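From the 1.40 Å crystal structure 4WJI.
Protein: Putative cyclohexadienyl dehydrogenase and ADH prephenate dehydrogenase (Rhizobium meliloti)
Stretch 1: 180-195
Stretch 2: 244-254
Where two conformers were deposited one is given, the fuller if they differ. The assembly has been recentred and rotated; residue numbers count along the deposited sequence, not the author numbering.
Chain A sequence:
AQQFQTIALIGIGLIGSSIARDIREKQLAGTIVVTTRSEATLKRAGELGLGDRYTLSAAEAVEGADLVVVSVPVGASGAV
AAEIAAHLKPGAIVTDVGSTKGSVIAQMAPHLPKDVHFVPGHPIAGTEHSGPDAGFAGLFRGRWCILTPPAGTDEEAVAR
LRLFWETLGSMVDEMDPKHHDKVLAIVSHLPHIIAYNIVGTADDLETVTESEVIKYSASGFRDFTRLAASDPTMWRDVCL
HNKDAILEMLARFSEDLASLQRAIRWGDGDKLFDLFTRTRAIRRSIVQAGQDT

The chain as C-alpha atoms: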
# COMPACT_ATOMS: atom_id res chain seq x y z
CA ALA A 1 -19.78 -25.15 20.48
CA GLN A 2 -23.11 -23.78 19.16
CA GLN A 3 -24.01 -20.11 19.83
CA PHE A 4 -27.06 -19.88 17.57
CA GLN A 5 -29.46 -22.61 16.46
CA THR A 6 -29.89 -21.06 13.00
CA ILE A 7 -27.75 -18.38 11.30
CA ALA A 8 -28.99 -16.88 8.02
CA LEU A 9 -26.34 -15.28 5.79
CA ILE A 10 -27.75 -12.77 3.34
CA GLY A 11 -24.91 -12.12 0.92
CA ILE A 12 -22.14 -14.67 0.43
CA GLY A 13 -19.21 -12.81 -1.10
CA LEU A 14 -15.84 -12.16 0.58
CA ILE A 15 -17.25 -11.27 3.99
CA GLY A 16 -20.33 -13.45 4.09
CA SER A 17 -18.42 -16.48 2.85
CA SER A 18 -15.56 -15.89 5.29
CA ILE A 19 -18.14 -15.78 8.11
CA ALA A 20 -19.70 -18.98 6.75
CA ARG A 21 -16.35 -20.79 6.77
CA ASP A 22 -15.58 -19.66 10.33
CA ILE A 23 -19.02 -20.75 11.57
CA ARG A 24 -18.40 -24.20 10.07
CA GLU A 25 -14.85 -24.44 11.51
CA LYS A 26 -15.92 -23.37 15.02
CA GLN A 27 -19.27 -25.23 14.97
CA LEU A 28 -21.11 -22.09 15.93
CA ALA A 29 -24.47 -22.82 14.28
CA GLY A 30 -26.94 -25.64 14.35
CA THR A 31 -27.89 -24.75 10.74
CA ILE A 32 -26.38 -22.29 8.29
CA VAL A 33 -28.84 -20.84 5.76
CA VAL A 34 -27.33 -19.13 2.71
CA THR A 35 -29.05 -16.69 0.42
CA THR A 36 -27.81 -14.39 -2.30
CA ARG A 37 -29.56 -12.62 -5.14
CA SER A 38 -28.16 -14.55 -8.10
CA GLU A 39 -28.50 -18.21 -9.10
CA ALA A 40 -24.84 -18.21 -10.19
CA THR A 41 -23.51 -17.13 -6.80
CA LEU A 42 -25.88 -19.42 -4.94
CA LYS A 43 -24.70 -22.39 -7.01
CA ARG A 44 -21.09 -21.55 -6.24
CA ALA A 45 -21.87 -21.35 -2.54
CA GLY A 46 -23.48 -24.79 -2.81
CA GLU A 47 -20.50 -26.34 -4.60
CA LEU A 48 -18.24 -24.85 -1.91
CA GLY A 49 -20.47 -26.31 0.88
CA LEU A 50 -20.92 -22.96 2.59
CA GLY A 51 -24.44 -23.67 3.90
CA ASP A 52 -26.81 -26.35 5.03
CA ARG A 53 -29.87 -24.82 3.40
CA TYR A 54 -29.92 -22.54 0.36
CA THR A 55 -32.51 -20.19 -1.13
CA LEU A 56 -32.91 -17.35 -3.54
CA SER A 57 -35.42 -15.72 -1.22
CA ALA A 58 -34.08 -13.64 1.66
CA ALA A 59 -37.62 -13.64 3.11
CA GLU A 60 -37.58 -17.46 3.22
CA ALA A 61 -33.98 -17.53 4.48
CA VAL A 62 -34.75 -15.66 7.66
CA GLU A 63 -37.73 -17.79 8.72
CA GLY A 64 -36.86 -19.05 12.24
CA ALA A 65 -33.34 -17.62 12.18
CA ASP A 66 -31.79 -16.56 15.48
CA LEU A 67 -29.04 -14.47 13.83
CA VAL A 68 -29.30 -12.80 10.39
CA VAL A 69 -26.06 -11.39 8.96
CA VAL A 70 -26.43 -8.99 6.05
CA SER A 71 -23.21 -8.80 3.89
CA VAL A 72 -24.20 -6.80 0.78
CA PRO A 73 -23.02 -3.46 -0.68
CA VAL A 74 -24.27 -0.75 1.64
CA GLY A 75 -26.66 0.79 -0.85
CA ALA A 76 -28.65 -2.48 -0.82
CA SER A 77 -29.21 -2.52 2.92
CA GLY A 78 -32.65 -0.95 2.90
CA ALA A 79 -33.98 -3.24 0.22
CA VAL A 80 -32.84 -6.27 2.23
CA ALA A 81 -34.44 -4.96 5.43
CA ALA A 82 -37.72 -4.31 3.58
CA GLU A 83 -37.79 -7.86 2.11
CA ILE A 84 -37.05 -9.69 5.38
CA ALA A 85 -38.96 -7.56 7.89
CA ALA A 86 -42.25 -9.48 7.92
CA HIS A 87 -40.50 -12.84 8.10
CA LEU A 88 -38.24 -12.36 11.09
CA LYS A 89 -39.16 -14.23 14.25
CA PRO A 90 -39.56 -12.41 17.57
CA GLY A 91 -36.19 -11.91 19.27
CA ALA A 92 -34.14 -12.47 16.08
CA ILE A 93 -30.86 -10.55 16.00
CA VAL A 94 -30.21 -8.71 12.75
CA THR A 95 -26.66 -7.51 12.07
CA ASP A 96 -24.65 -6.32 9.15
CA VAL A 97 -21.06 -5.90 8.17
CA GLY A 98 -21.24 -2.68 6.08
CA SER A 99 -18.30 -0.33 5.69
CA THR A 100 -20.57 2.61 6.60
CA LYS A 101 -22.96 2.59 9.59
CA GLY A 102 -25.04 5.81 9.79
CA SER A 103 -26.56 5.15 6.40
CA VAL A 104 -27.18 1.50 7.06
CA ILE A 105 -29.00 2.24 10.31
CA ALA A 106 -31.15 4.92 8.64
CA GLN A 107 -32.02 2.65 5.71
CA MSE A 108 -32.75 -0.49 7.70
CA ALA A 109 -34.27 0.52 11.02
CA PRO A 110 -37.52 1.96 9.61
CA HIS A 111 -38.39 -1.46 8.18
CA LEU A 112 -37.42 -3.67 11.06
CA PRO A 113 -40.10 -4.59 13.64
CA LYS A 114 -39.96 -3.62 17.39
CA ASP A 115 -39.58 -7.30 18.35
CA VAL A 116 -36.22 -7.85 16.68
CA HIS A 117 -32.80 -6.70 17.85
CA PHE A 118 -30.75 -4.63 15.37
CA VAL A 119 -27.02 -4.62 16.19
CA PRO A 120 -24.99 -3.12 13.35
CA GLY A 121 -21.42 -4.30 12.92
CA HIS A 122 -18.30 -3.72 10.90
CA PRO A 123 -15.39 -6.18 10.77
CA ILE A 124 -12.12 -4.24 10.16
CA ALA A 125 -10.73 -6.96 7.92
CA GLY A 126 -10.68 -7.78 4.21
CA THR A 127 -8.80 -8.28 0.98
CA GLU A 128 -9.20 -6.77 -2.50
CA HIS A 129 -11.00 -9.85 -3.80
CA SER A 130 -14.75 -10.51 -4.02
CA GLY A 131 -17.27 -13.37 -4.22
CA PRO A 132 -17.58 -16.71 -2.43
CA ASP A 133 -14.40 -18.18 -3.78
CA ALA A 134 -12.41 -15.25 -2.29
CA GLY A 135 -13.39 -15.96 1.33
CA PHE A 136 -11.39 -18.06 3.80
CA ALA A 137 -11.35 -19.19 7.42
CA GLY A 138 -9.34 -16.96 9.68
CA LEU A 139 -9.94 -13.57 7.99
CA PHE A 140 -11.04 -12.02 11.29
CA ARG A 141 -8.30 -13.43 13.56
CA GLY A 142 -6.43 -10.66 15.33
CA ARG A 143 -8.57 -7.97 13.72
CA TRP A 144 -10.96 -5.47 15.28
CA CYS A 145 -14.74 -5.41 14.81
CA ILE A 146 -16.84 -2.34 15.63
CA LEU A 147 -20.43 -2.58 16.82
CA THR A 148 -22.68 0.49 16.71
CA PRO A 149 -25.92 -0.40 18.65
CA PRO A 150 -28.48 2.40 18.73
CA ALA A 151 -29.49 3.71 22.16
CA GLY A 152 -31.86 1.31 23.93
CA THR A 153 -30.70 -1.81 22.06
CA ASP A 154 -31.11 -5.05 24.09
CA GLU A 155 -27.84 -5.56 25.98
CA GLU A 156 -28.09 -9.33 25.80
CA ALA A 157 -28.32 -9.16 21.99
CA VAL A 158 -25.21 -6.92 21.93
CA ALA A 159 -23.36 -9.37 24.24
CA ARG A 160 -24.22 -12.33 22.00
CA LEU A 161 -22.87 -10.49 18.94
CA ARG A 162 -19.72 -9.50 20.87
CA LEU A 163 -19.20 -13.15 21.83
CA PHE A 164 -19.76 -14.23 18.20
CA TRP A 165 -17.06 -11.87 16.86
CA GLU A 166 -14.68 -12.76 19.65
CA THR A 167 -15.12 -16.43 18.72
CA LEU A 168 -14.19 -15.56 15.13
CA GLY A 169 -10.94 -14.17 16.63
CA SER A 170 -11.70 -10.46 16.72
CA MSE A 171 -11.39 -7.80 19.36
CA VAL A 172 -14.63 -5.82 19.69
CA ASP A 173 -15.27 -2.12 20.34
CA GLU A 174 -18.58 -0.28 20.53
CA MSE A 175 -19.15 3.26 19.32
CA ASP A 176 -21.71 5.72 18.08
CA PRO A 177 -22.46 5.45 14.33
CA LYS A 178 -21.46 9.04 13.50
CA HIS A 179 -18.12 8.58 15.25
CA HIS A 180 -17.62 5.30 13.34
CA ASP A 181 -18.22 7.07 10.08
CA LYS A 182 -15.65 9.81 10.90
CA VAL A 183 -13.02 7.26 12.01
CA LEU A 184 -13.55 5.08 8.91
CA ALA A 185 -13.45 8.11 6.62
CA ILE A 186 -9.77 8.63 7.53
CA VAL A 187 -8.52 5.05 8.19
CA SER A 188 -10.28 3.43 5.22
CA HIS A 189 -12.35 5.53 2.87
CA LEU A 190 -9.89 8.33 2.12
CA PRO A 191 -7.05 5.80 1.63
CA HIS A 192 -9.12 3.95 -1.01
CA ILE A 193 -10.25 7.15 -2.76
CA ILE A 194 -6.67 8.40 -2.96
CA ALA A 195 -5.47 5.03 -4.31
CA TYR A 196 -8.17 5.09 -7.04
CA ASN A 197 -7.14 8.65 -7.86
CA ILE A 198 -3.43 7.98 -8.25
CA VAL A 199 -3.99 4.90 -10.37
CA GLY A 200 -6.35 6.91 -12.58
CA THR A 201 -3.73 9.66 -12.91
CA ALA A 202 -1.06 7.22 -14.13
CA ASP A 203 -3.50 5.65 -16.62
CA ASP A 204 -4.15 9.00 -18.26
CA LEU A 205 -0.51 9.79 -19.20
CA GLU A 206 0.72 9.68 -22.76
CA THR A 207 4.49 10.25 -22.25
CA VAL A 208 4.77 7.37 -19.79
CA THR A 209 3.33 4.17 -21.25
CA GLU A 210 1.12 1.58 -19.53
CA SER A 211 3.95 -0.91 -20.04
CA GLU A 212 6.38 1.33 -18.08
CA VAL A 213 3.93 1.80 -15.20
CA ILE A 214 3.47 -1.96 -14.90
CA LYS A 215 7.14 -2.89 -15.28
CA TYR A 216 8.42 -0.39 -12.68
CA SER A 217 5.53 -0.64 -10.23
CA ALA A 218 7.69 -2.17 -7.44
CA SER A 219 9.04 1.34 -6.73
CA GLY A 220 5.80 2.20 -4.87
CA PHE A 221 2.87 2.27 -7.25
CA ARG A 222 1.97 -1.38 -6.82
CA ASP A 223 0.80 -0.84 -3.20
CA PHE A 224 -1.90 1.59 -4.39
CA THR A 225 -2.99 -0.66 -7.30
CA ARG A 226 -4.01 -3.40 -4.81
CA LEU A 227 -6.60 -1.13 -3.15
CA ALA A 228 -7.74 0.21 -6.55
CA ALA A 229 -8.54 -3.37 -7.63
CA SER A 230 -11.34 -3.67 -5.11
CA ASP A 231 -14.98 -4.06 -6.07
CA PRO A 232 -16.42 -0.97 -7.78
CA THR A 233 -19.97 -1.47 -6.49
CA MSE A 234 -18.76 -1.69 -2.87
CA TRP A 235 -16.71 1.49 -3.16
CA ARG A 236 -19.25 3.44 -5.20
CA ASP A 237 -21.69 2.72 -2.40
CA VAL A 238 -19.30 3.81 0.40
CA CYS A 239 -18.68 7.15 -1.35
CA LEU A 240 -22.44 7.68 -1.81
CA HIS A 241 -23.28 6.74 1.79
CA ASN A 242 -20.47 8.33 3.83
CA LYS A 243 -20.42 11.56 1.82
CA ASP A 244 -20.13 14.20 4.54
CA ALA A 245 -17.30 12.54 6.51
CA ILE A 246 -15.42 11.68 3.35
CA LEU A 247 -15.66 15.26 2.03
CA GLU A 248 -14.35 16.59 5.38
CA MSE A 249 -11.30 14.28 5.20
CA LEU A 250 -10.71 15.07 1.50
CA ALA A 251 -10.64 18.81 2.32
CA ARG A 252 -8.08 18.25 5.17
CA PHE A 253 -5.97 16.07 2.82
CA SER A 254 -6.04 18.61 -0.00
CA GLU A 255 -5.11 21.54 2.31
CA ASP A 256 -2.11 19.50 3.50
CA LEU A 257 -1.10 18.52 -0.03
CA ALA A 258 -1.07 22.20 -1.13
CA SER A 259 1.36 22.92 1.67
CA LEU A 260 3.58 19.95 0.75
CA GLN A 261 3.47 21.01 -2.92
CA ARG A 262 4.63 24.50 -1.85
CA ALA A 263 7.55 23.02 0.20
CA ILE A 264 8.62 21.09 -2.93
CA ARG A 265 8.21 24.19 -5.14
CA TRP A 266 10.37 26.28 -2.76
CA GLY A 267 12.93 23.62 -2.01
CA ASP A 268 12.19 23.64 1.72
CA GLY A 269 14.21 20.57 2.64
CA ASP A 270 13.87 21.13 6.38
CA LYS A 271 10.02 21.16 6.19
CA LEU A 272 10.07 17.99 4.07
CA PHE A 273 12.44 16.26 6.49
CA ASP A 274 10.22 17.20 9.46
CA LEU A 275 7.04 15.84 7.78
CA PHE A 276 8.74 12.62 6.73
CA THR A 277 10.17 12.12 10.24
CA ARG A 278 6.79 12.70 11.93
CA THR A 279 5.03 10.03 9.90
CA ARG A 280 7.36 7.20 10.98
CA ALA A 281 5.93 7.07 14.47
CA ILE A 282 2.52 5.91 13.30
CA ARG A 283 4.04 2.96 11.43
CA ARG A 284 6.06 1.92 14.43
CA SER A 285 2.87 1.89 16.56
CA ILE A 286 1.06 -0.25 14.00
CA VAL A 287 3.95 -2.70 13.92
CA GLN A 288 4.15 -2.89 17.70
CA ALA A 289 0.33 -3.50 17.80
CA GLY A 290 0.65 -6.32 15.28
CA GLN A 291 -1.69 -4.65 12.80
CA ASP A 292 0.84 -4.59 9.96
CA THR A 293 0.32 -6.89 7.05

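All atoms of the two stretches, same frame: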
# COMPACT_ATOMS: atom_id res chain seq x y z
N HIS A 180 -18.11 6.34 14.28
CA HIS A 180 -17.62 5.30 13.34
C HIS A 180 -17.35 5.85 11.96
O HIS A 180 -16.32 5.58 11.35
CB HIS A 180 -18.59 4.12 13.28
CG HIS A 180 -18.30 3.17 12.14
ND1 HIS A 180 -18.64 3.45 10.84
CD2 HIS A 180 -17.69 1.96 12.12
CE1 HIS A 180 -18.24 2.44 10.06
NE2 HIS A 180 -17.65 1.54 10.81
N ASP A 181 -18.31 6.58 11.42
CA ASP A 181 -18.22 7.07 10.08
C ASP A 181 -17.09 8.11 9.89
O ASP A 181 -16.43 8.12 8.84
CB ASP A 181 -19.59 7.58 9.58
CG ASP A 181 -20.62 6.41 9.35
OD1 ASP A 181 -20.24 5.21 9.38
OD2 ASP A 181 -21.83 6.74 9.13
N LYS A 182 -16.79 8.88 10.95
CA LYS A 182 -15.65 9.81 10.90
C LYS A 182 -14.33 9.02 10.93
O LYS A 182 -13.39 9.30 10.15
CB LYS A 182 -15.68 10.78 12.07
CG LYS A 182 -14.68 11.90 11.99
N VAL A 183 -14.22 8.08 11.86
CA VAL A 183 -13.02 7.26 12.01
C VAL A 183 -12.74 6.51 10.69
O VAL A 183 -11.61 6.52 10.15
CB VAL A 183 -13.13 6.28 13.19
CG1 VAL A 183 -11.93 5.33 13.23
CG2 VAL A 183 -13.19 7.03 14.53
N LEU A 184 -13.76 5.85 10.14
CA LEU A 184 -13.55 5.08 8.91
C LEU A 184 -13.26 5.96 7.69
O LEU A 184 -12.58 5.53 6.76
CB LEU A 184 -14.63 4.03 8.67
CG LEU A 184 -14.44 2.70 9.41
CD1 LEU A 184 -13.32 1.91 8.83
CD2 LEU A 184 -14.26 2.82 10.93
N ALA A 185 -13.75 7.19 7.71
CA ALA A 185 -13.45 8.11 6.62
C ALA A 185 -11.95 8.32 6.49
O ALA A 185 -11.47 8.38 5.38
CB ALA A 185 -14.18 9.44 6.78
N ILE A 186 -11.23 8.42 7.61
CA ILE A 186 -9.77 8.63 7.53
C ILE A 186 -9.00 7.34 7.43
O ILE A 186 -8.01 7.32 6.69
CB ILE A 186 -9.24 9.57 8.65
CG1 ILE A 186 -7.75 9.86 8.48
CG2 ILE A 186 -9.52 9.04 10.04
CD1 ILE A 186 -7.41 10.55 7.15
N VAL A 187 -9.36 6.29 8.19
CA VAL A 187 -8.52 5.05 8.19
C VAL A 187 -8.81 4.15 7.01
O VAL A 187 -8.00 3.24 6.72
CB VAL A 187 -8.59 4.17 9.48
CG1 VAL A 187 -8.05 4.89 10.70
CG2 VAL A 187 -9.99 3.61 9.72
N SER A 188 -9.93 4.34 6.31
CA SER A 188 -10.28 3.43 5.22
C SER A 188 -10.74 4.12 3.95
O SER A 188 -10.24 3.84 2.87
CB SER A 188 -11.40 2.47 5.71
OG SER A 188 -11.77 1.56 4.68
N HIS A 189 -11.73 5.01 4.06
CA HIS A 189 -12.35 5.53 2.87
C HIS A 189 -11.45 6.48 2.08
O HIS A 189 -11.29 6.29 0.87
CB HIS A 189 -13.73 6.14 3.17
CG HIS A 189 -14.62 5.19 3.91
ND1 HIS A 189 -15.72 5.63 4.62
CD2 HIS A 189 -14.51 3.86 4.15
CE1 HIS A 189 -16.30 4.59 5.19
NE2 HIS A 189 -15.57 3.50 4.94
N LEU A 190 -10.86 7.45 2.77
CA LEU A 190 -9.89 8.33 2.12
C LEU A 190 -8.73 7.55 1.52
O LEU A 190 -8.39 7.76 0.34
CB LEU A 190 -9.43 9.45 3.05
CG LEU A 190 -8.48 10.48 2.40
CD1 LEU A 190 -9.20 11.24 1.31
CD2 LEU A 190 -7.89 11.44 3.41
N PRO A 191 -8.14 6.59 2.27
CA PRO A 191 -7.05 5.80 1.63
C PRO A 191 -7.48 5.15 0.31
O PRO A 191 -6.73 5.21 -0.69
CB PRO A 191 -6.71 4.76 2.72
CG PRO A 191 -6.94 5.52 3.99
CD PRO A 191 -8.17 6.39 3.72
N HIS A 192 -8.68 4.55 0.25
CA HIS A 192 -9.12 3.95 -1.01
C HIS A 192 -9.33 4.98 -2.13
O HIS A 192 -8.96 4.74 -3.26
CB HIS A 192 -10.36 3.06 -0.81
CG HIS A 192 -10.06 1.73 -0.18
ND1 HIS A 192 -9.82 1.56 1.17
CD2 HIS A 192 -10.00 0.49 -0.73
CE1 HIS A 192 -9.65 0.27 1.41
NE2 HIS A 192 -9.72 -0.39 0.27
N ILE A 193 -9.99 6.09 -1.79
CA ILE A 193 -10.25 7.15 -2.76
C ILE A 193 -8.95 7.69 -3.38
O ILE A 193 -8.87 7.84 -4.59
CB ILE A 193 -11.05 8.28 -2.11
CG1 ILE A 193 -12.48 7.79 -1.87
CG2 ILE A 193 -11.02 9.57 -2.94
CD1 ILE A 193 -13.26 8.64 -0.85
N ILE A 194 -7.95 7.90 -2.51
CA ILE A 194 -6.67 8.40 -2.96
C ILE A 194 -5.95 7.37 -3.84
O ILE A 194 -5.32 7.73 -4.82
CB ILE A 194 -5.81 8.84 -1.73
CG1 ILE A 194 -6.44 10.03 -0.98
CG2 ILE A 194 -4.45 9.25 -2.14
CD1 ILE A 194 -6.80 11.23 -1.79
N ALA A 195 -6.04 6.07 -3.47
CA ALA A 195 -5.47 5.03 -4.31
C ALA A 195 -6.14 4.99 -5.69
O ALA A 195 -5.47 4.93 -6.71
CB ALA A 195 -5.59 3.67 -3.65
N ASP A 244 -20.54 13.03 3.79
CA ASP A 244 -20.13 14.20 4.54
C ASP A 244 -18.76 13.99 5.23
O ASP A 244 -17.89 14.86 5.15
CB ASP A 244 -21.22 14.60 5.53
CG ASP A 244 -22.37 15.41 4.87
OD1 ASP A 244 -22.42 15.65 3.63
OD2 ASP A 244 -23.25 15.83 5.64
N ALA A 245 -18.58 12.82 5.83
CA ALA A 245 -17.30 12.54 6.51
C ALA A 245 -16.15 12.41 5.52
O ALA A 245 -15.05 12.92 5.78
CB ALA A 245 -17.39 11.30 7.36
N ILE A 246 -16.42 11.78 4.38
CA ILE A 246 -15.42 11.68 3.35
C ILE A 246 -15.01 13.07 2.84
O ILE A 246 -13.81 13.34 2.64
CB ILE A 246 -15.92 10.77 2.20
CG1 ILE A 246 -15.91 9.30 2.68
CG2 ILE A 246 -15.10 10.95 0.94
CD1 ILE A 246 -16.56 8.33 1.74
N LEU A 247 -15.98 13.93 2.56
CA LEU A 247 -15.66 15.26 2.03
C LEU A 247 -14.85 16.05 3.05
O LEU A 247 -13.93 16.79 2.65
CB LEU A 247 -16.94 16.03 1.64
CG LEU A 247 -17.62 15.49 0.40
CD1 LEU A 247 -18.99 16.16 0.12
CD2 LEU A 247 -16.76 15.60 -0.84
N GLU A 248 -15.14 15.90 4.34
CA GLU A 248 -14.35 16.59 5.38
C GLU A 248 -12.88 16.11 5.32
O GLU A 248 -11.94 16.94 5.34
CB GLU A 248 -14.91 16.40 6.78
CG GLU A 248 -14.10 17.05 7.91
N MSE A 249 -12.67 14.81 5.23
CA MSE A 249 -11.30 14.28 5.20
C MSE A 249 -10.60 14.65 3.91
O MSE A 249 -9.37 14.95 3.95
CB MSE A 249 -11.32 12.77 5.43
CG MSE A 249 -11.86 12.40 6.82
SE MSE A 249 -10.84 13.25 8.28
CE MSE A 249 -11.92 12.40 9.69
N LEU A 250 -11.31 14.63 2.76
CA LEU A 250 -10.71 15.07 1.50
C LEU A 250 -10.25 16.53 1.60
O LEU A 250 -9.17 16.86 1.09
CB LEU A 250 -11.63 14.92 0.30
CG LEU A 250 -11.75 13.55 -0.30
CD1 LEU A 250 -12.93 13.49 -1.24
CD2 LEU A 250 -10.49 13.20 -1.09
N ALA A 251 -11.06 17.41 2.20
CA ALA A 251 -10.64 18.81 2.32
C ALA A 251 -9.40 18.96 3.19
O ALA A 251 -8.48 19.73 2.83
CB ALA A 251 -11.80 19.63 2.86
N ARG A 252 -9.30 18.24 4.31
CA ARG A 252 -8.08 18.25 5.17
C ARG A 252 -6.85 17.77 4.37
O ARG A 252 -5.78 18.41 4.40
CB ARG A 252 -8.26 17.40 6.44
CG ARG A 252 -9.30 17.99 7.42
CD ARG A 252 -9.53 17.15 8.65
N PHE A 253 -7.02 16.66 3.64
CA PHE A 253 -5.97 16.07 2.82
C PHE A 253 -5.48 17.07 1.77
O PHE A 253 -4.27 17.22 1.57
CB PHE A 253 -6.50 14.79 2.14
CG PHE A 253 -5.55 14.21 1.12
CD1 PHE A 253 -5.58 14.65 -0.20
CD2 PHE A 253 -4.61 13.24 1.47
CE1 PHE A 253 -4.68 14.19 -1.14
CE2 PHE A 253 -3.73 12.75 0.52
CZ PHE A 253 -3.76 13.22 -0.78
N SER A 254 -6.40 17.68 1.03
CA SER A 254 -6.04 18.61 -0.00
C SER A 254 -5.39 19.90 0.48
O SER A 254 -4.45 20.38 -0.18
CB SER A 254 -7.21 18.90 -0.91
OG SER A 254 -7.58 17.72 -1.62

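Two helical segments, 180-195 and 244-254, pack with their axes 8.6 Å apart at closest approach and 52° between their N-to-C directions, burying 609 Å² in total. No hydrogen bond crosses among the modelled atoms, so the evidence for the fit lies in side-chain shape.

The principal bump is Met249, a selenomethionine, which contributes the largest covered area, 101 Å². Its side chain fills a hollow formed by Lys182, Ala185, Ile186 and Leu190. Its CG lies 3.8 Å from Ala185 CB, its SE 4.0 Å from Ile186 CB, and its CE 3.5 Å from Lys182 O; the terminal atoms of Lys182 are not modelled. Beside this pocket the surfaces come close through small residues: Ala185 CB is 3.8 Å from Ala245 CB and 3.7 Å from Ala245 O.

Further along, longer side chains span the gap. Leu190 points sideways at CB, but its end comes nearer, bringing CD1 to 3.4 Å from Leu250 CD2 and CD2 to 3.8 Å from Phe253 CB. Ile193 CD1 reaches Ile246 CG2 at 3.5 Å. Ile194 covers one face of Phe253: its CD1 is 3.8 Å from the ring centroid and 17° off the normal, a CH-pi contact.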